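Local coordinates for protein MlnE (Bacillus amyloliquefaciens subsp. plantarum, PDB 5D2E) that forms the N-terminal B-type ketoreductase of the macrolactin assembly line, a domain that binds NADP and probably reduces beta-keto groups of the growing polyketide, at residues L152-F156 and K372-E378. Numbering follows the deposited sequence.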
# COMPACT_ATOMS: atom_id res chain seq x y z
N LEU A 152 0.10 10.81 -4.51
CA LEU A 152 -1.09 10.18 -5.10
C LEU A 152 -1.98 11.12 -5.87
O LEU A 152 -2.29 10.86 -7.05
CB LEU A 152 -1.92 9.49 -3.98
CG LEU A 152 -3.30 8.92 -4.39
CD1 LEU A 152 -3.09 7.75 -5.34
CD2 LEU A 152 -4.09 8.59 -3.13
N TYR A 153 -2.37 12.23 -5.27
CA TYR A 153 -3.29 13.08 -5.95
C TYR A 153 -2.68 13.85 -7.14
O TYR A 153 -3.31 13.96 -8.19
CB TYR A 153 -4.05 14.00 -5.01
CG TYR A 153 -5.04 13.24 -4.10
CD1 TYR A 153 -6.14 12.60 -4.63
CD2 TYR A 153 -4.87 13.20 -2.74
CE1 TYR A 153 -7.04 11.89 -3.80
CE2 TYR A 153 -5.76 12.49 -1.91
CZ TYR A 153 -6.84 11.87 -2.43
OH TYR A 153 -7.66 11.19 -1.59
N SER A 154 -1.45 14.30 -7.00
CA SER A 154 -0.79 15.00 -8.07
C SER A 154 -0.65 14.03 -9.25
O SER A 154 -0.88 14.36 -10.41
CB SER A 154 0.62 15.45 -7.63
OG SER A 154 1.29 15.92 -8.83
N LEU A 155 -0.26 12.81 -8.96
CA LEU A 155 -0.12 11.81 -10.02
C LEU A 155 -1.44 11.44 -10.66
O LEU A 155 -1.48 11.22 -11.86
CB LEU A 155 0.59 10.54 -9.49
CG LEU A 155 2.13 10.62 -9.29
CD1 LEU A 155 2.54 9.41 -8.49
CD2 LEU A 155 2.95 10.77 -10.58
N PHE A 156 -2.48 11.34 -9.86
CA PHE A 156 -3.80 11.08 -10.41
C PHE A 156 -4.20 12.21 -11.37
O PHE A 156 -4.59 11.91 -12.51
CB PHE A 156 -4.80 10.95 -9.31
CG PHE A 156 -6.20 11.18 -9.74
CD1 PHE A 156 -6.83 10.25 -10.54
CD2 PHE A 156 -6.86 12.30 -9.34
CE1 PHE A 156 -8.13 10.47 -10.96
CE2 PHE A 156 -8.14 12.51 -9.75
CZ PHE A 156 -8.79 11.59 -10.54
N LYS A 372 -11.96 7.55 -12.68
CA LYS A 372 -11.98 7.87 -11.27
C LYS A 372 -12.20 9.33 -11.06
O LYS A 372 -11.85 10.14 -11.85
CB LYS A 372 -10.62 7.56 -10.59
CG LYS A 372 -10.46 6.14 -10.12
CD LYS A 372 -11.11 5.89 -8.79
CE LYS A 372 -11.11 4.40 -8.46
NZ LYS A 372 -11.79 4.27 -7.17
N THR A 373 -12.76 9.64 -9.91
CA THR A 373 -12.79 11.00 -9.40
C THR A 373 -12.02 11.07 -8.13
O THR A 373 -11.81 10.07 -7.44
CB THR A 373 -14.20 11.45 -9.05
OG1 THR A 373 -14.69 10.69 -7.94
CG2 THR A 373 -15.14 11.33 -10.22
N LYS A 374 -11.63 12.28 -7.79
CA LYS A 374 -10.87 12.51 -6.60
C LYS A 374 -11.63 12.05 -5.39
O LYS A 374 -11.03 11.48 -4.48
CB LYS A 374 -10.58 13.99 -6.47
CG LYS A 374 -9.68 14.36 -5.34
CD LYS A 374 -9.69 15.89 -5.16
CE LYS A 374 -8.42 16.33 -4.44
NZ LYS A 374 -8.40 15.89 -3.01
N GLU A 375 -12.94 12.31 -5.37
CA GLU A 375 -13.79 11.88 -4.28
C GLU A 375 -13.85 10.39 -4.07
O GLU A 375 -13.92 9.94 -2.94
CB GLU A 375 -15.21 12.43 -4.47
CG GLU A 375 -15.23 13.94 -4.20
CD GLU A 375 -14.77 14.81 -5.38
OE1 GLU A 375 -14.69 14.31 -6.55
OE2 GLU A 375 -14.45 15.98 -5.12
N SER A 376 -13.87 9.63 -5.15
CA SER A 376 -13.86 8.21 -5.08
C SER A 376 -12.57 7.67 -4.48
O SER A 376 -12.58 6.75 -3.66
CB SER A 376 -14.04 7.69 -6.49
OG SER A 376 -14.04 6.30 -6.45
N ILE A 377 -11.45 8.23 -4.92
CA ILE A 377 -10.12 7.91 -4.34
C ILE A 377 -10.14 8.20 -2.83
O ILE A 377 -9.77 7.30 -2.04
CB ILE A 377 -9.00 8.69 -5.03
CG1 ILE A 377 -8.96 8.28 -6.50
CG2 ILE A 377 -7.69 8.41 -4.33
CD1 ILE A 377 -8.03 9.13 -7.35
N GLU A 378 -10.59 9.39 -2.43
CA GLU A 378 -10.66 9.76 -0.99
C GLU A 378 -11.43 8.74 -0.18
O GLU A 378 -11.01 8.39 0.93
CB GLU A 378 -11.31 11.12 -0.73
CG GLU A 378 -10.57 12.28 -1.35
CD GLU A 378 -11.33 13.63 -1.40
OE1 GLU A 378 -12.58 13.69 -1.39
OE2 GLU A 378 -10.62 14.65 -1.43
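Ile377 touches both Phe156 and Tyr153, and its two branches go to different rings. Ile377 CD1 sits over the face of the Phe156 ring, 3.6 Å from the centroid, a CH-pi contact. Ile377 CG2 lies 3.6 Å from Tyr153 CE1. Ile377 CG2 also meets Leu152 CD2 at 3.8 Å. The Phe156 side chain swings opposite its own amide nitrogen (chi1 159°), which sends the ring toward the start of helix 374-381. There its edge meets the backbone, with Phe156 CZ 3.6 Å from Lys372 O, near the ring plane. Gln160 donates a hydrogen bond to that same oxygen. This half of the contact is buried, and Ile369 also packs on Phe156.

Segments 152-156 and 374-378 run roughly antiparallel, at 148°. The contact packs the structural subdomain (helix 141-164) against the catalytic, NADP-binding subdomain (helix 374-381), as in polyketide synthase ketoreductases. Thr373 N-caps the latter helix, its OG1 accepting from Ser376 N. Lys372 turns its amine away from Phe156, to a salt bridge with Asp420 and a hydrogen bond to Ser376 OG.

Toward Lys374 and Glu378, both partly exposed, the contact is more polar and more open to solvent. No hydrogen bond links the segments. Tyr153 OH lies 3.1 Å from Glu378 CG. Lys374 bends at its last torsion (chi4 -69°) and brings NZ over the Tyr153 ring, 4.2 Å from the centroid, a cation-pi contact. Leu152 CD2 lies over the opposite face. Lys374 NZ also forms a salt bridge with Glu378 OE2 at 3.0 Å, on the anti side and tilted out of the carboxylate plane, which ties the amine down above the ring.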